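Local coordinates for BH0493 protein (Bacillus halodurans C-125, PDB 2QEE), which binds zinc and is probably a metal-dependent enzyme of the amidohydrolase superfamily, at residues H51-E56 / E82-K87; Q103-D108 / Q363-W368; L303-Q308 / P333-E338; H309-L314 / S319-F324; D384-L387 / E392-E395. All blocks are in the same frame, centred on the assembly; numbering follows the deposited sequence.

Interaction 1: H51-E56 / E82-K87; sequences HYLVAE and EELFIK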
# COMPACT_ATOMS: atom_id res chain seq x y z
N HIS C 51 -2.48 -5.66 25.82
CA HIS C 51 -1.72 -4.43 25.61
C HIS C 51 -2.25 -3.61 24.43
O HIS C 51 -2.07 -2.38 24.39
CB HIS C 51 -0.22 -4.68 25.51
CG HIS C 51 0.22 -5.45 24.29
ND1 HIS C 51 0.47 -4.85 23.07
CD2 HIS C 51 0.48 -6.77 24.11
CE1 HIS C 51 0.90 -5.76 22.21
NE2 HIS C 51 0.91 -6.93 22.82
N TYR C 52 -2.87 -4.28 23.45
CA TYR C 52 -3.47 -3.51 22.35
C TYR C 52 -4.47 -2.50 22.90
O TYR C 52 -4.61 -1.39 22.38
CB TYR C 52 -4.21 -4.40 21.34
CG TYR C 52 -3.40 -5.31 20.45
CD1 TYR C 52 -2.24 -5.92 20.89
CD2 TYR C 52 -3.88 -5.67 19.16
CE1 TYR C 52 -1.53 -6.81 20.06
CE2 TYR C 52 -3.15 -6.58 18.31
CZ TYR C 52 -2.00 -7.12 18.78
OH TYR C 52 -1.31 -7.98 17.97
N LEU C 53 -5.22 -2.91 23.93
CA LEU C 53 -6.25 -2.07 24.51
C LEU C 53 -5.68 -1.04 25.47
O LEU C 53 -6.23 0.05 25.59
CB LEU C 53 -7.36 -2.88 25.19
CG LEU C 53 -8.21 -3.71 24.18
CD1 LEU C 53 -9.35 -4.39 24.90
CD2 LEU C 53 -8.78 -2.80 23.09
N VAL C 54 -4.56 -1.38 26.12
CA VAL C 54 -3.82 -0.34 26.88
C VAL C 54 -3.39 0.85 25.99
O VAL C 54 -3.71 2.03 26.29
CB VAL C 54 -2.61 -0.96 27.60
CG1 VAL C 54 -1.80 0.12 28.33
CG2 VAL C 54 -3.11 -2.04 28.57
N ALA C 55 -2.81 0.55 24.82
CA ALA C 55 -2.46 1.62 23.87
C ALA C 55 -3.72 2.43 23.55
O ALA C 55 -3.73 3.67 23.61
CB ALA C 55 -1.88 1.00 22.59
N GLU C 56 -4.84 1.76 23.22
CA GLU C 56 -6.01 2.49 22.80
C GLU C 56 -6.62 3.35 23.93
O GLU C 56 -6.99 4.48 23.67
CB GLU C 56 -7.06 1.53 22.21
CG GLU C 56 -6.53 0.96 20.86
CD GLU C 56 -7.51 -0.01 20.22
OE1 GLU C 56 -8.74 0.18 20.37
OE2 GLU C 56 -6.98 -0.96 19.57
N GLU C 82 -15.18 1.36 30.34
CA GLU C 82 -15.83 2.67 30.29
C GLU C 82 -15.31 3.56 29.14
O GLU C 82 -16.12 4.14 28.42
CB GLU C 82 -15.65 3.36 31.66
CG GLU C 82 -16.25 4.74 31.75
CD GLU C 82 -17.79 4.77 31.73
OE1 GLU C 82 -18.44 3.71 31.93
OE2 GLU C 82 -18.32 5.87 31.49
N GLU C 83 -13.99 3.63 28.94
CA GLU C 83 -13.41 4.60 28.02
C GLU C 83 -13.56 4.17 26.56
O GLU C 83 -13.75 5.01 25.71
CB GLU C 83 -11.92 4.79 28.29
CG GLU C 83 -11.63 5.42 29.72
CD GLU C 83 -11.73 6.95 29.73
OE1 GLU C 83 -12.07 7.55 28.70
OE2 GLU C 83 -11.40 7.57 30.78
N LEU C 84 -13.45 2.86 26.31
CA LEU C 84 -13.44 2.38 24.88
C LEU C 84 -14.73 1.71 24.44
O LEU C 84 -14.93 1.50 23.24
CB LEU C 84 -12.32 1.37 24.71
CG LEU C 84 -10.88 1.83 24.90
CD1 LEU C 84 -9.96 0.74 24.54
CD2 LEU C 84 -10.56 3.16 24.15
N PHE C 85 -15.59 1.33 25.37
CA PHE C 85 -16.86 0.72 25.00
C PHE C 85 -18.07 1.58 25.33
O PHE C 85 -19.09 1.55 24.60
CB PHE C 85 -17.02 -0.67 25.65
CG PHE C 85 -15.99 -1.68 25.24
CD1 PHE C 85 -16.37 -2.76 24.45
CD2 PHE C 85 -14.65 -1.56 25.66
CE1 PHE C 85 -15.43 -3.71 24.01
CE2 PHE C 85 -13.70 -2.50 25.28
CZ PHE C 85 -14.11 -3.60 24.45
N ILE C 86 -18.04 2.27 26.48
CA ILE C 86 -19.21 3.05 26.89
C ILE C 86 -19.17 4.50 26.38
O ILE C 86 -20.15 4.99 25.82
CB ILE C 86 -19.39 2.99 28.49
CG1 ILE C 86 -19.46 1.54 28.97
CG2 ILE C 86 -20.61 3.76 28.94
CD1 ILE C 86 -20.56 0.67 28.23
N LYS C 87 -18.05 5.20 26.55
CA LYS C 87 -17.92 6.62 26.17
C LYS C 87 -17.66 6.83 24.68
O LYS C 87 -17.81 7.93 24.20
CB LYS C 87 -16.74 7.25 26.94
CG LYS C 87 -17.03 7.39 28.48
CD LYS C 87 -15.76 7.97 29.09
CE LYS C 87 -15.94 8.34 30.54
NZ LYS C 87 -14.81 9.29 30.90
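Leu-84 packs against helix 51-58 with both methyl branches, and every close contact between 51-56 and 82-87 involves it. Among apolar atoms, CD1 of Leu-84 lies 4.0 Å from CD2 of Leu-53, the two leucines meeting at a slant, and 3.8 Å from CB of Glu-56. The same fork also meets backbone: CD1 is 3.9 Å from Leu-53 O and CD2 is 3.8 Å from Glu-56 O. CG of Leu-84 is turned anti to its own carbonyl carbon (chi1 -64°), which carries the fork to this surface. Shortening the residue to alanine would probably leave a gap beside Leu-53 CD2 and Glu-56 CB. No hydrogen bond links the segments; the Glu-56 carboxylate turns to Ser-92 and to Arg-316 of the second subunit. The Leu-84 contact joins helix 51-58 to the C-terminal end of helix 73-86, while helix 93-104 packs on Leu-53 through Ala-94, Cys-95 and Val-98.

Interaction 2: Q103-D108 / Q363-W368; sequences QGLGLD and QLIYKW
No flat group lies between Leu-105 and Ile-365, the side chains that meet here; the rings of 363-368 are placed elsewhere on the helix. Lys-367 CG sits 4.0 Å above the Tyr-366 ring, over its centre, and Leu-364 CD2 lies at the edge of the Trp-368 ring, in its plane. The polar ends of Trp-368 and Lys-367 have partners elsewhere in the chain: Trp-368 NE1 bonds Asp-26 OD2 and Lys-367 NZ bonds Tyr-50 OH. The contact itself is purely apolar. Ile-365 sends its CD1 methyl to the fork of Leu-105, 3.9 Å from CG and equally 3.9 Å from CD2, one side chain lying askew to the other. CG1 of Ile-365 stands anti to the carbonyl carbon (chi1 -65°), leaving the CG2 branch to approach Gly-104, whose CA is 4.3 Å away. A modelled CB on Gly-104 would come within 2.8 Å of Ile-365 CG2, a clash, and the close approach depends on that missing side chain. Around Leu-105, helices 114-122 and 126-136 supply Phe-121 and Leu-136. Just beyond, Gly-106 N bonds Gln-103 O at 2.9 Å, and Gly-106 leaves helical angles with phi 84°. This positive phi, with two bonds back into the last turn, is the Schellman motif that ends helix 93-104.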
# COMPACT_ATOMS: atom_id res chain seq x y z
N GLN C 103 -19.61 -13.05 22.96
CA GLN C 103 -20.71 -13.69 22.24
C GLN C 103 -20.43 -15.20 22.07
O GLN C 103 -21.32 -16.04 22.27
CB GLN C 103 -20.87 -13.00 20.87
CG GLN C 103 -22.19 -13.38 20.20
CD GLN C 103 -22.21 -12.96 18.76
OE1 GLN C 103 -21.24 -13.22 18.00
NE2 GLN C 103 -23.30 -12.28 18.36
N GLY C 104 -19.20 -15.54 21.67
CA GLY C 104 -18.82 -16.93 21.41
C GLY C 104 -19.07 -17.78 22.64
O GLY C 104 -19.47 -18.95 22.54
N LEU C 105 -18.82 -17.19 23.81
CA LEU C 105 -18.91 -17.91 25.08
C LEU C 105 -20.34 -18.06 25.57
O LEU C 105 -20.58 -18.68 26.62
CB LEU C 105 -18.05 -17.18 26.12
CG LEU C 105 -16.51 -17.28 25.93
CD1 LEU C 105 -15.87 -16.27 26.90
CD2 LEU C 105 -15.99 -18.67 26.18
N GLY C 106 -21.29 -17.52 24.82
CA GLY C 106 -22.69 -17.56 25.21
C GLY C 106 -23.03 -16.42 26.15
O GLY C 106 -24.13 -16.39 26.72
N LEU C 107 -22.11 -15.45 26.29
CA LEU C 107 -22.46 -14.24 27.03
C LEU C 107 -23.18 -13.25 26.11
O LEU C 107 -23.23 -13.41 24.88
CB LEU C 107 -21.27 -13.67 27.78
CG LEU C 107 -20.52 -14.72 28.62
CD1 LEU C 107 -19.24 -14.27 29.18
CD2 LEU C 107 -21.40 -15.19 29.83
N ASP C 108 -23.76 -12.21 26.68
CA ASP C 108 -24.57 -11.33 25.89
C ASP C 108 -24.01 -9.90 25.90
O ASP C 108 -24.16 -9.17 26.88
CB ASP C 108 -25.99 -11.38 26.45
CG ASP C 108 -26.97 -10.54 25.67
OD1 ASP C 108 -26.63 -10.01 24.57
OD2 ASP C 108 -28.11 -10.42 26.19
N GLN C 363 -8.96 -15.12 23.21
CA GLN C 363 -8.70 -14.44 21.93
C GLN C 363 -8.68 -15.40 20.72
O GLN C 363 -8.87 -14.98 19.57
CB GLN C 363 -7.39 -13.71 21.99
CG GLN C 363 -7.38 -12.54 22.97
CD GLN C 363 -6.01 -11.91 23.15
OE1 GLN C 363 -4.99 -12.53 22.94
NE2 GLN C 363 -5.99 -10.65 23.57
N LEU C 364 -8.42 -16.68 20.95
CA LEU C 364 -8.56 -17.67 19.87
C LEU C 364 -9.93 -17.55 19.24
O LEU C 364 -10.03 -17.72 18.00
CB LEU C 364 -8.39 -19.10 20.41
CG LEU C 364 -6.99 -19.39 20.87
CD1 LEU C 364 -6.99 -20.84 21.39
CD2 LEU C 364 -6.03 -19.30 19.70
N ILE C 365 -10.95 -17.21 20.02
CA ILE C 365 -12.31 -17.16 19.47
C ILE C 365 -12.33 -16.06 18.39
O ILE C 365 -12.65 -16.34 17.22
CB ILE C 365 -13.37 -16.87 20.54
CG1 ILE C 365 -13.40 -18.04 21.53
CG2 ILE C 365 -14.81 -16.75 19.90
CD1 ILE C 365 -14.37 -17.81 22.74
N TYR C 366 -12.00 -14.83 18.79
CA TYR C 366 -12.16 -13.70 17.81
C TYR C 366 -11.08 -13.70 16.75
O TYR C 366 -11.33 -13.31 15.56
CB TYR C 366 -12.26 -12.35 18.49
CG TYR C 366 -11.00 -11.53 18.69
CD1 TYR C 366 -10.40 -10.85 17.61
CD2 TYR C 366 -10.42 -11.37 19.98
CE1 TYR C 366 -9.34 -9.99 17.78
CE2 TYR C 366 -9.32 -10.52 20.14
CZ TYR C 366 -8.77 -9.86 19.06
OH TYR C 366 -7.69 -9.00 19.21
N LYS C 367 -9.86 -14.07 17.11
CA LYS C 367 -8.80 -13.99 16.11
C LYS C 367 -9.15 -14.92 14.94
O LYS C 367 -8.98 -14.55 13.76
CB LYS C 367 -7.43 -14.35 16.70
CG LYS C 367 -7.00 -13.40 17.83
CD LYS C 367 -6.12 -12.32 17.37
CE LYS C 367 -5.47 -11.69 18.64
NZ LYS C 367 -4.63 -10.53 18.21
N TRP C 368 -9.66 -16.12 15.22
CA TRP C 368 -10.01 -17.07 14.15
C TRP C 368 -11.35 -16.72 13.48
O TRP C 368 -11.48 -16.85 12.28
CB TRP C 368 -9.90 -18.53 14.67
CG TRP C 368 -8.45 -18.84 14.83
CD1 TRP C 368 -7.76 -18.96 16.01
CD2 TRP C 368 -7.49 -18.92 13.79
NE1 TRP C 368 -6.44 -19.18 15.75
CE2 TRP C 368 -6.24 -19.11 14.39
CE3 TRP C 368 -7.57 -18.83 12.39
CZ2 TRP C 368 -5.07 -19.26 13.66
CZ3 TRP C 368 -6.43 -19.00 11.65
CH2 TRP C 368 -5.17 -19.18 12.30

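Interaction 3: L303-Q308 / P333-E338; sequences LSRENQ and PEIINE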
# COMPACT_ATOMS: atom_id res chain seq x y z
N LEU C 303 6.42 -6.96 9.87
CA LEU C 303 5.47 -6.08 10.58
C LEU C 303 4.99 -4.86 9.76
O LEU C 303 3.91 -4.30 10.06
CB LEU C 303 6.10 -5.59 11.90
CG LEU C 303 5.19 -4.91 12.92
CD1 LEU C 303 3.97 -5.72 13.36
CD2 LEU C 303 6.08 -4.56 14.21
N SER C 304 5.83 -4.40 8.85
CA SER C 304 5.49 -3.16 8.07
C SER C 304 4.51 -3.55 6.92
O SER C 304 4.77 -4.49 6.17
CB SER C 304 6.78 -2.53 7.50
OG SER C 304 6.46 -1.45 6.60
N ARG C 305 3.49 -2.69 6.70
CA ARG C 305 2.59 -2.86 5.57
C ARG C 305 3.43 -2.87 4.29
O ARG C 305 3.12 -3.59 3.33
CB ARG C 305 1.57 -1.70 5.50
CG ARG C 305 0.54 -1.90 4.39
CD ARG C 305 -0.33 -0.62 4.29
NE ARG C 305 -1.33 -0.87 3.25
CZ ARG C 305 -1.93 0.09 2.55
NH1 ARG C 305 -1.61 1.36 2.80
NH2 ARG C 305 -2.89 -0.23 1.69
N GLU C 306 4.49 -2.05 4.28
CA GLU C 306 5.23 -1.74 3.07
C GLU C 306 6.21 -2.87 2.66
O GLU C 306 6.82 -2.83 1.58
CB GLU C 306 5.97 -0.40 3.21
CG GLU C 306 5.04 0.77 3.07
CD GLU C 306 4.00 0.87 4.19
OE1 GLU C 306 4.42 0.78 5.38
OE2 GLU C 306 2.82 1.16 3.86
N ASN C 307 6.35 -3.86 3.57
CA ASN C 307 7.14 -5.08 3.23
C ASN C 307 6.31 -6.24 2.61
O ASN C 307 6.88 -7.24 2.20
CB ASN C 307 7.86 -5.64 4.49
CG ASN C 307 9.16 -4.92 4.82
OD1 ASN C 307 9.37 -4.55 5.99
ND2 ASN C 307 10.07 -4.75 3.85
N GLN C 308 4.99 -6.14 2.66
CA GLN C 308 4.18 -7.38 2.46
C GLN C 308 4.26 -7.83 1.03
O GLN C 308 4.46 -9.01 0.78
CB GLN C 308 2.70 -7.16 2.86
CG GLN C 308 2.54 -6.76 4.37
CD GLN C 308 3.30 -7.80 5.30
OE1 GLN C 308 3.34 -8.99 5.01
NE2 GLN C 308 3.88 -7.32 6.40
N PRO C 333 -8.64 -6.00 9.54
CA PRO C 333 -9.39 -6.41 8.30
C PRO C 333 -8.86 -5.80 6.97
O PRO C 333 -8.71 -6.51 5.99
CB PRO C 333 -10.83 -5.97 8.60
CG PRO C 333 -10.92 -6.37 10.10
CD PRO C 333 -9.58 -5.81 10.66
N GLU C 334 -8.60 -4.51 6.93
CA GLU C 334 -8.18 -3.88 5.65
C GLU C 334 -6.84 -4.48 5.18
O GLU C 334 -6.64 -4.78 4.00
CB GLU C 334 -8.05 -2.35 5.87
CG GLU C 334 -7.44 -1.60 4.68
CD GLU C 334 -8.42 -1.51 3.49
OE1 GLU C 334 -9.59 -1.96 3.61
OE2 GLU C 334 -7.97 -0.98 2.45
N ILE C 335 -5.95 -4.75 6.13
CA ILE C 335 -4.63 -5.28 5.82
C ILE C 335 -4.69 -6.79 5.61
O ILE C 335 -4.08 -7.29 4.67
CB ILE C 335 -3.58 -4.85 6.90
CG1 ILE C 335 -3.51 -3.28 7.04
CG2 ILE C 335 -2.20 -5.52 6.58
CD1 ILE C 335 -3.08 -2.51 5.78
N ILE C 336 -5.38 -7.51 6.48
CA ILE C 336 -5.56 -8.97 6.28
C ILE C 336 -6.12 -9.26 4.86
O ILE C 336 -5.60 -10.13 4.14
CB ILE C 336 -6.50 -9.58 7.33
CG1 ILE C 336 -5.90 -9.38 8.77
CG2 ILE C 336 -6.82 -11.05 6.94
CD1 ILE C 336 -7.02 -9.70 9.86
N ASN C 337 -7.10 -8.47 4.45
CA ASN C 337 -7.70 -8.69 3.14
C ASN C 337 -6.65 -8.44 2.02
O ASN C 337 -6.45 -9.27 1.10
CB ASN C 337 -8.87 -7.72 2.96
CG ASN C 337 -9.53 -7.92 1.61
OD1 ASN C 337 -10.03 -9.02 1.34
ND2 ASN C 337 -9.49 -6.91 0.78
N GLU C 338 -5.99 -7.28 2.01
CA GLU C 338 -5.02 -7.03 0.93
C GLU C 338 -3.88 -8.05 0.94
O GLU C 338 -3.50 -8.53 -0.15
CB GLU C 338 -4.51 -5.59 0.92
CG GLU C 338 -3.51 -5.24 2.07
CD GLU C 338 -2.98 -3.77 1.95
OE1 GLU C 338 -1.84 -3.49 2.41
OE2 GLU C 338 -3.72 -2.89 1.42
O HOH W 1 0.29 -5.03 2.79
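Arg-305 and Glu-338 form a side-on, two-bond salt bridge whose NH2 and OE2 atoms are used again across the subunit boundary. NE donates to Glu-338 OE1 at 2.8 Å, and NH2 donates to Glu-338 OE2, also at 2.8 Å and nearly straight (176°). The guanidinium and carboxylate planes are only 21° apart; OE2 uses its syn lone pair, while OE1 is met on the syn side but tilted from the carboxylate plane. Glu-338 holds CG between its backbone N and carbonyl carbon (chi1 73°) and runs extended from there, bringing its carboxylate to the edge of the guanidinium. A water donates to Glu-338 OE1 at 2.7 Å and to Arg-305 O at 3.2 Å, bridging the segments a second time. Ile-335 CD1 approaches Arg-305 NE obliquely, 3.5 Å away. A leucine in place of Arg-305 would probably leave the buried Glu-338 carboxylates of all three subunits without their positive mates. Arg-305 NH2 also reaches Glu-338 of the second subunit, and Glu-338 OE2 meets Arg-305 of the third. A magnesium ion lies about 4 Å from the Glu-338 side chain. Glu-334, one turn earlier, can bind zinc or magnesium, though no metal is bound to it in this chain. Passed on from chain to chain, the pairs close a ring, consistent with a cyclic ion-pair network at the trimer interface.

Interaction 4: H309-L314 / S319-F324; sequences HELVVL and SNLMIF
Leu-314, which packs on Leu-321, has its backbone N fixed by the shortest polar bond here, 2.9 Å to Glu-310 O one helical turn back. Across to 319-324 there is no hydrogen bond, and the two segments meet through aliphatic branches. Leu-321 lodges CD2 4.0 Å from Leu-314 C and 4.2 Å from Leu-314 CG. Ile-323 works with both branches. Its CG2 methyl approaches the fork of Leu-311, closest to CG at 3.7 Å, and the two side chains lie alongside each other, pointing opposite ways. The other branch, where a chi1 of 69° tucks CG1 over the backbone, carries CD1 to within 4.1 Å of Val-312 CG2. Helix 308-317 thereby covers strand 321-323 in a beta-alpha-beta crossover that starts at the parallel strand 298-302; the local axes approach to 9.2 Å at 144°, so helix and strand run roughly antiparallel. Val-300 of that first strand touches both Leu-311 and Leu-321, filling the same layer. Helix 284-292 reaches Leu-314 and Leu-321 through Leu-290, and helix 333-347 touches Val-312 through Met-346 and Ile-323 through Leu-347. Phe-329 of the third subunit packs on Val-313 and accepts a hydrogen bond at its carbonyl from His-309 NE2.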
# COMPACT_ATOMS: atom_id res chain seq x y z
N HIS C 309 4.12 -6.90 0.07
CA HIS C 309 4.11 -7.37 -1.32
C HIS C 309 5.45 -8.03 -1.68
O HIS C 309 5.52 -9.11 -2.30
CB HIS C 309 3.80 -6.20 -2.26
CG HIS C 309 3.90 -6.58 -3.70
ND1 HIS C 309 5.07 -6.43 -4.40
CD2 HIS C 309 3.01 -7.14 -4.55
CE1 HIS C 309 4.90 -6.86 -5.64
NE2 HIS C 309 3.66 -7.30 -5.76
N GLU C 310 6.56 -7.35 -1.34
CA GLU C 310 7.90 -7.85 -1.72
C GLU C 310 8.23 -9.15 -0.96
O GLU C 310 8.93 -10.01 -1.48
CB GLU C 310 8.96 -6.76 -1.60
CG GLU C 310 9.17 -6.28 -0.19
CD GLU C 310 10.04 -5.01 -0.09
OE1 GLU C 310 10.41 -4.43 -1.13
OE2 GLU C 310 10.28 -4.57 1.07
N LEU C 311 7.71 -9.28 0.27
CA LEU C 311 7.82 -10.59 0.94
C LEU C 311 7.15 -11.75 0.13
O LEU C 311 7.72 -12.86 -0.01
CB LEU C 311 7.21 -10.51 2.34
CG LEU C 311 7.19 -11.81 3.15
CD1 LEU C 311 8.67 -12.27 3.42
CD2 LEU C 311 6.40 -11.63 4.41
N VAL C 312 5.95 -11.49 -0.41
CA VAL C 312 5.31 -12.47 -1.32
C VAL C 312 6.18 -12.75 -2.51
O VAL C 312 6.40 -13.95 -2.88
CB VAL C 312 3.97 -11.94 -1.82
CG1 VAL C 312 3.34 -12.93 -2.82
CG2 VAL C 312 3.08 -11.71 -0.61
N VAL C 313 6.79 -11.70 -3.11
CA VAL C 313 7.61 -11.99 -4.29
C VAL C 313 8.83 -12.83 -3.88
O VAL C 313 9.27 -13.73 -4.62
CB VAL C 313 8.09 -10.70 -5.02
CG1 VAL C 313 8.91 -11.07 -6.29
CG2 VAL C 313 6.88 -9.82 -5.42
N LEU C 314 9.36 -12.57 -2.70
CA LEU C 314 10.54 -13.34 -2.26
C LEU C 314 10.16 -14.84 -2.08
O LEU C 314 10.97 -15.73 -2.40
CB LEU C 314 11.06 -12.76 -0.95
CG LEU C 314 12.48 -13.27 -0.58
CD1 LEU C 314 13.53 -13.04 -1.68
CD2 LEU C 314 12.90 -12.58 0.72
N SER C 319 11.78 -21.77 -2.25
CA SER C 319 10.90 -22.75 -1.66
C SER C 319 11.20 -23.06 -0.21
O SER C 319 10.39 -23.66 0.45
CB SER C 319 10.91 -24.05 -2.46
OG SER C 319 12.24 -24.59 -2.59
N ASN C 320 12.41 -22.67 0.28
CA ASN C 320 12.76 -22.80 1.67
C ASN C 320 12.26 -21.63 2.56
O ASN C 320 12.56 -21.54 3.78
CB ASN C 320 14.28 -23.06 1.85
CG ASN C 320 15.15 -21.95 1.33
OD1 ASN C 320 14.81 -21.23 0.38
ND2 ASN C 320 16.36 -21.84 1.93
N LEU C 321 11.42 -20.78 1.96
CA LEU C 321 10.70 -19.74 2.70
C LEU C 321 9.22 -20.13 2.77
O LEU C 321 8.60 -20.42 1.72
CB LEU C 321 10.79 -18.39 1.95
CG LEU C 321 10.04 -17.24 2.59
CD1 LEU C 321 10.46 -16.98 4.05
CD2 LEU C 321 10.23 -16.00 1.70
N MET C 322 8.68 -20.07 3.98
CA MET C 322 7.23 -20.22 4.16
C MET C 322 6.84 -18.93 4.85
O MET C 322 7.33 -18.63 5.92
CB MET C 322 6.85 -21.42 5.04
CG MET C 322 5.36 -21.55 5.38
SD MET C 322 4.38 -21.59 3.84
CE MET C 322 4.81 -23.22 3.25
N ILE C 323 5.98 -18.14 4.22
CA ILE C 323 5.48 -16.92 4.91
C ILE C 323 4.21 -17.22 5.67
O ILE C 323 3.38 -18.08 5.24
CB ILE C 323 5.30 -15.73 3.91
CG1 ILE C 323 4.15 -15.98 2.97
CG2 ILE C 323 6.64 -15.47 3.18
CD1 ILE C 323 4.09 -14.84 1.88
N PHE C 324 4.00 -16.55 6.80
CA PHE C 324 2.86 -16.86 7.65
C PHE C 324 2.25 -15.61 8.24
O PHE C 324 3.03 -14.67 8.63
CB PHE C 324 3.22 -17.86 8.76
CG PHE C 324 4.10 -17.29 9.85
CD1 PHE C 324 3.56 -16.79 11.05
CD2 PHE C 324 5.49 -17.29 9.67
CE1 PHE C 324 4.39 -16.29 12.07
CE2 PHE C 324 6.36 -16.80 10.71
CZ PHE C 324 5.76 -16.29 11.92

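Interaction 5: D384-L387 / E392-E395; sequences DDIL and EVTE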
# COMPACT_ATOMS: atom_id res chain seq x y z
N ASP C 384 -14.37 -18.63 -7.70
CA ASP C 384 -15.32 -18.16 -8.72
C ASP C 384 -14.63 -17.78 -10.00
O ASP C 384 -15.12 -18.07 -11.07
CB ASP C 384 -16.18 -17.01 -8.22
CG ASP C 384 -17.44 -16.79 -9.10
OD1 ASP C 384 -18.05 -17.78 -9.53
OD2 ASP C 384 -17.76 -15.62 -9.32
N ASP C 385 -13.47 -17.13 -9.90
CA ASP C 385 -12.73 -16.76 -11.10
C ASP C 385 -12.34 -17.97 -11.94
O ASP C 385 -12.41 -17.88 -13.16
CB ASP C 385 -11.50 -15.93 -10.71
CG ASP C 385 -11.87 -14.46 -10.38
OD1 ASP C 385 -13.06 -14.03 -10.60
OD2 ASP C 385 -10.98 -13.71 -9.94
N ILE C 386 -11.89 -19.06 -11.31
CA ILE C 386 -11.58 -20.25 -12.12
C ILE C 386 -12.84 -20.99 -12.57
O ILE C 386 -12.83 -21.59 -13.68
CB ILE C 386 -10.53 -21.17 -11.49
CG1 ILE C 386 -10.98 -21.73 -10.13
CG2 ILE C 386 -9.16 -20.40 -11.45
CD1 ILE C 386 -9.91 -22.80 -9.54
N LEU C 387 -13.91 -20.96 -11.76
CA LEU C 387 -15.20 -21.45 -12.28
C LEU C 387 -15.60 -20.72 -13.56
O LEU C 387 -16.06 -21.35 -14.54
CB LEU C 387 -16.32 -21.32 -11.25
CG LEU C 387 -16.17 -22.34 -10.13
CD1 LEU C 387 -17.21 -21.87 -9.06
CD2 LEU C 387 -16.39 -23.80 -10.50
N GLU C 392 -13.74 -27.08 -13.11
CA GLU C 392 -14.73 -27.67 -12.24
C GLU C 392 -14.14 -27.85 -10.85
O GLU C 392 -13.28 -28.71 -10.64
CB GLU C 392 -15.16 -29.02 -12.78
CG GLU C 392 -16.18 -28.84 -13.88
CD GLU C 392 -16.75 -30.15 -14.35
OE1 GLU C 392 -17.82 -30.07 -15.00
OE2 GLU C 392 -16.15 -31.22 -14.05
N VAL C 393 -14.65 -27.08 -9.89
CA VAL C 393 -14.18 -27.18 -8.50
C VAL C 393 -15.12 -28.05 -7.74
O VAL C 393 -16.35 -27.83 -7.82
CB VAL C 393 -14.15 -25.76 -7.83
CG1 VAL C 393 -13.75 -25.82 -6.29
CG2 VAL C 393 -13.24 -24.79 -8.62
N THR C 394 -14.59 -29.00 -6.96
CA THR C 394 -15.47 -29.84 -6.12
C THR C 394 -15.32 -29.46 -4.66
O THR C 394 -14.30 -28.83 -4.26
CB THR C 394 -15.07 -31.34 -6.26
OG1 THR C 394 -13.80 -31.55 -5.65
CG2 THR C 394 -14.99 -31.70 -7.77
N GLU C 395 -16.33 -29.86 -3.87
CA GLU C 395 -16.30 -29.60 -2.43
C GLU C 395 -15.10 -30.33 -1.79
O GLU C 395 -14.47 -29.78 -0.89
CB GLU C 395 -17.64 -29.96 -1.79
CG GLU C 395 -17.68 -29.61 -0.28
CD GLU C 395 -19.02 -29.84 0.31
OE1 GLU C 395 -19.79 -30.65 -0.27
OE2 GLU C 395 -19.31 -29.22 1.35
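Val-393 places its CG2 methyl against two residues of the last turns of helix 363-388. Leu-387 comes closest, its CD2 3.8 Å from Val-393 CG2, and Ile-386 adds its terminal CD1 at 4.0 Å from the same methyl. Both side chains cross the valine at about a right angle. CD2 of Leu-387 also rests 3.8 Å from Val-393 N, which extends the contact from the side chain onto the backbone. CG1 of the valine is anti to its backbone N (chi1 176°), and this leaves CG2 as the branch that faces the helix. In the next shell, Leu-11 of helix 8-21 touches Leu-387, Trp-391 touches Ile-386, and Val-393 is joined to Ile-5 by backbone hydrogen bonding. Arg-96 of the third subunit packs on Ile-386 as well. Further along, Thr-394 is the N-cap of helix 395-414: its side chain caps a backbone N in the first turn, while Thr-394 N donates to Glu-397 OE1, a pattern consistent with a capping box. The direct contact is carried by methyl groups in van der Waals touch, so it has shape but little directionality; the directional bonds near it are the Thr-394 cap and the Ile-5 pairing.

In the fold
Interactions 1 and 2 lie in the helical region, their centres 18 Å apart, and touch where Tyr-52 meets Lys-367; helices 73-86 and 93-104, which they use, are consecutive. Interaction 2 spans the longest loop, from 103 to 368, so interactions 3 and 4 fall within it along the chain. Those two adjoin in sequence, with centres 14 Å apart, and interaction 4 covers a strand of the larger sheet. Interaction 5 follows last, sharing helix 363-388 with interaction 2 at a centre distance of 32 Å. Interactions 3, 4 and 5 all touch the third subunit, and interactions 1, 2 and 3 the second, consistent with the same elements serving both the fold and the trimer.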